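Long-range contact in putative type VI secretion protein (Escherichia coli, PDB 4HH5), which is the N-terminal domain of a ClpV1-type ATPase of the ClpA/ClpB family, which probably binds and hydrolyses ATP in type VI secretion: residues E52-Y62 and L148-E158. Numbering follows the deposited sequence.
Sequences EGDLTVLGRRY and LSPLLDAQSDE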
# COMPACT_ATOMS: atom_id res chain seq x y z
N GLU A 52 -8.90 -5.29 -7.12
CA GLU A 52 -8.96 -5.03 -8.56
C GLU A 52 -7.78 -4.15 -9.01
O GLU A 52 -7.71 -3.77 -10.17
CB GLU A 52 -10.31 -4.39 -8.98
CG GLU A 52 -11.55 -5.28 -8.86
CD GLU A 52 -11.57 -6.63 -9.55
OE1 GLU A 52 -12.36 -7.49 -9.12
OE2 GLU A 52 -10.79 -6.84 -10.51
N GLY A 53 -6.85 -3.86 -8.09
CA GLY A 53 -5.70 -3.01 -8.36
C GLY A 53 -4.45 -3.71 -8.83
O GLY A 53 -4.48 -4.89 -9.21
N ASP A 54 -3.32 -2.97 -8.82
CA ASP A 54 -2.03 -3.49 -9.29
C ASP A 54 -1.59 -4.76 -8.58
O ASP A 54 -1.13 -5.67 -9.25
CB ASP A 54 -0.92 -2.41 -9.28
CG ASP A 54 -1.25 -1.13 -10.04
OD1 ASP A 54 -2.07 -1.17 -10.97
OD2 ASP A 54 -0.61 -0.10 -9.76
N LEU A 55 -1.78 -4.84 -7.25
CA LEU A 55 -1.40 -6.01 -6.44
C LEU A 55 -2.09 -7.28 -6.90
O LEU A 55 -1.43 -8.32 -7.04
CB LEU A 55 -1.69 -5.77 -4.95
CG LEU A 55 -0.78 -4.81 -4.19
CD1 LEU A 55 -1.30 -4.63 -2.77
CD2 LEU A 55 0.66 -5.32 -4.12
N THR A 56 -3.43 -7.21 -7.10
CA THR A 56 -4.26 -8.34 -7.55
C THR A 56 -3.84 -8.81 -8.95
O THR A 56 -3.74 -10.01 -9.18
CB THR A 56 -5.75 -7.98 -7.47
OG1 THR A 56 -6.06 -7.70 -6.10
CG2 THR A 56 -6.67 -9.09 -8.00
N VAL A 57 -3.58 -7.86 -9.86
CA VAL A 57 -3.14 -8.15 -11.24
C VAL A 57 -1.80 -8.93 -11.22
O VAL A 57 -1.66 -9.94 -11.93
CB VAL A 57 -3.07 -6.85 -12.10
CG1 VAL A 57 -2.35 -7.09 -13.44
CG2 VAL A 57 -4.47 -6.28 -12.33
N LEU A 58 -0.86 -8.48 -10.39
CA LEU A 58 0.45 -9.12 -10.24
C LEU A 58 0.33 -10.51 -9.61
O LEU A 58 0.94 -11.46 -10.12
CB LEU A 58 1.42 -8.21 -9.47
CG LEU A 58 1.79 -6.90 -10.18
CD1 LEU A 58 2.46 -5.93 -9.23
CD2 LEU A 58 2.65 -7.13 -11.40
N GLY A 59 -0.52 -10.63 -8.59
CA GLY A 59 -0.82 -11.89 -7.91
C GLY A 59 -1.37 -12.93 -8.87
O GLY A 59 -0.95 -14.09 -8.85
N ARG A 60 -2.29 -12.50 -9.74
CA ARG A 60 -2.89 -13.36 -10.76
C ARG A 60 -1.84 -13.76 -11.81
O ARG A 60 -1.71 -14.94 -12.13
CB ARG A 60 -4.10 -12.65 -11.42
CG ARG A 60 -4.74 -13.47 -12.55
CD ARG A 60 -6.09 -12.96 -12.99
NE ARG A 60 -6.00 -11.68 -13.71
CZ ARG A 60 -6.41 -10.52 -13.21
NH1 ARG A 60 -6.96 -10.45 -12.01
NH2 ARG A 60 -6.28 -9.41 -13.93
N ARG A 61 -1.06 -12.78 -12.32
CA ARG A 61 -0.03 -13.05 -13.32
C ARG A 61 1.07 -14.03 -12.82
O ARG A 61 1.51 -14.90 -13.58
CB ARG A 61 0.62 -11.74 -13.78
CG ARG A 61 1.61 -11.94 -14.93
CD ARG A 61 1.12 -11.25 -16.17
NE ARG A 61 1.62 -11.85 -17.41
CZ ARG A 61 2.85 -11.67 -17.89
NH1 ARG A 61 3.21 -12.24 -19.03
NH2 ARG A 61 3.73 -10.93 -17.22
N TYR A 62 1.54 -13.83 -11.58
CA TYR A 62 2.63 -14.61 -11.00
C TYR A 62 2.19 -15.75 -10.09
O TYR A 62 3.01 -16.34 -9.40
CB TYR A 62 3.68 -13.69 -10.38
CG TYR A 62 4.34 -12.85 -11.45
CD1 TYR A 62 5.28 -13.40 -12.31
CD2 TYR A 62 3.92 -11.55 -11.69
CE1 TYR A 62 5.83 -12.65 -13.35
CE2 TYR A 62 4.46 -10.79 -12.72
CZ TYR A 62 5.41 -11.35 -13.56
OH TYR A 62 5.95 -10.61 -14.58
N LEU A 148 6.49 -4.04 -16.30
CA LEU A 148 5.10 -4.53 -16.26
C LEU A 148 4.02 -3.44 -16.40
O LEU A 148 2.84 -3.79 -16.44
CB LEU A 148 4.86 -5.38 -15.00
CG LEU A 148 5.49 -6.79 -15.05
CD1 LEU A 148 5.64 -7.35 -13.66
CD2 LEU A 148 4.68 -7.73 -15.95
N SER A 149 4.40 -2.15 -16.50
CA SER A 149 3.45 -1.04 -16.68
C SER A 149 2.40 -1.30 -17.81
O SER A 149 1.22 -1.10 -17.53
CB SER A 149 4.17 0.28 -16.90
OG SER A 149 5.10 0.54 -15.86
N PRO A 150 2.75 -1.78 -19.04
CA PRO A 150 1.70 -2.04 -20.06
C PRO A 150 0.64 -3.05 -19.63
O PRO A 150 -0.53 -2.88 -19.98
CB PRO A 150 2.48 -2.57 -21.26
CG PRO A 150 3.86 -2.07 -21.07
CD PRO A 150 4.09 -2.08 -19.59
N LEU A 151 1.03 -4.09 -18.88
CA LEU A 151 0.09 -5.11 -18.40
C LEU A 151 -0.82 -4.53 -17.32
O LEU A 151 -2.04 -4.73 -17.37
CB LEU A 151 0.84 -6.34 -17.87
CG LEU A 151 -0.08 -7.44 -17.37
CD1 LEU A 151 -0.21 -8.56 -18.38
CD2 LEU A 151 0.32 -7.90 -15.99
N LEU A 152 -0.23 -3.78 -16.37
CA LEU A 152 -0.98 -3.14 -15.28
C LEU A 152 -1.98 -2.14 -15.86
O LEU A 152 -3.12 -2.11 -15.42
CB LEU A 152 -0.02 -2.42 -14.30
CG LEU A 152 0.88 -3.31 -13.47
CD1 LEU A 152 1.80 -2.47 -12.65
CD2 LEU A 152 0.08 -4.26 -12.55
N ASP A 153 -1.56 -1.40 -16.91
CA ASP A 153 -2.44 -0.44 -17.57
C ASP A 153 -3.58 -1.12 -18.36
O ASP A 153 -4.61 -0.51 -18.60
CB ASP A 153 -1.63 0.56 -18.41
CG ASP A 153 -0.85 1.58 -17.59
OD1 ASP A 153 -1.07 1.65 -16.35
OD2 ASP A 153 -0.04 2.32 -18.18
N ALA A 154 -3.41 -2.40 -18.73
CA ALA A 154 -4.45 -3.13 -19.45
C ALA A 154 -5.42 -3.87 -18.51
O ALA A 154 -6.57 -4.10 -18.89
CB ALA A 154 -3.83 -4.12 -20.42
N GLN A 155 -4.97 -4.23 -17.29
CA GLN A 155 -5.77 -5.06 -16.38
C GLN A 155 -6.21 -4.47 -15.04
O GLN A 155 -7.15 -4.98 -14.43
CB GLN A 155 -5.04 -6.39 -16.13
CG GLN A 155 -4.67 -7.17 -17.40
CD GLN A 155 -4.09 -8.53 -17.11
OE1 GLN A 155 -4.07 -9.00 -15.98
NE2 GLN A 155 -3.63 -9.22 -18.15
N SER A 156 -5.50 -3.47 -14.52
CA SER A 156 -5.78 -2.91 -13.21
C SER A 156 -6.83 -1.81 -13.26
O SER A 156 -6.88 -1.06 -14.23
CB SER A 156 -4.49 -2.36 -12.60
OG SER A 156 -4.68 -1.74 -11.34
N ASP A 157 -7.63 -1.67 -12.18
CA ASP A 157 -8.62 -0.59 -12.04
C ASP A 157 -7.91 0.76 -11.78
O ASP A 157 -8.54 1.81 -11.85
CB ASP A 157 -9.61 -0.89 -10.89
CG ASP A 157 -10.90 -1.59 -11.32
OD1 ASP A 157 -10.94 -2.13 -12.45
OD2 ASP A 157 -11.85 -1.61 -10.52
N GLU A 158 -6.58 0.72 -11.51
CA GLU A 158 -5.73 1.90 -11.28
C GLU A 158 -5.09 2.43 -12.59
O GLU A 158 -4.21 3.30 -12.55
CB GLU A 158 -4.60 1.55 -10.29
CG GLU A 158 -5.08 1.05 -8.95
CD GLU A 158 -3.93 0.80 -8.00
OE1 GLU A 158 -3.38 1.78 -7.46
OE2 GLU A 158 -3.57 -0.38 -7.81
O HOH W 1 -8.33 -5.87 -12.08
O HOH W 2 -2.79 -10.68 -14.37
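The N-terminal end of helix 54-61, with Gly53 at its N-cap, is held in the Clp N-terminal domain by residues that follow helix 149-155. Asp54 N donates almost straight to Glu158 OE2 at 2.8 Å, on the anti side of a carboxylate that reaches in on a chain extended beyond CG. That carboxylate lies stacked on the one of Asp54, their planes 19° apart. Arg114, in a salt bridge with Asp54, probably offsets part of this like charge, while Ser115 and Asn16 hydrogen-bond to Glu158. Ser156 opens an ST turn: its OG accepts from Glu158 N and donates to Asp54 OD1 over 2.7 Å. Beside it, Asp157 N bonds to Glu52 O at 2.9 Å.

Farther along, the two helices of this mainly helical domain cross at 112°, with apolar side chains between them. Val57 has CG1 anti to its backbone N (chi1 169°), which puts this methyl 3.8 Å from both Leu151 CD2 and Leu152 CD2, while CG2 packs on the backbone of Gln155. Leu152 CD2 also meets Leu58 CG, and Val116 of helix 115-124 adjoins Leu152. Nearer the solvent, Arg61 CD rests 3.4 Å from Leu151 CD2, and Arg60 NH2 reaches Gln155 OE1 at 3.0 Å from above the amide plane; a water links OE1 to Val57 O.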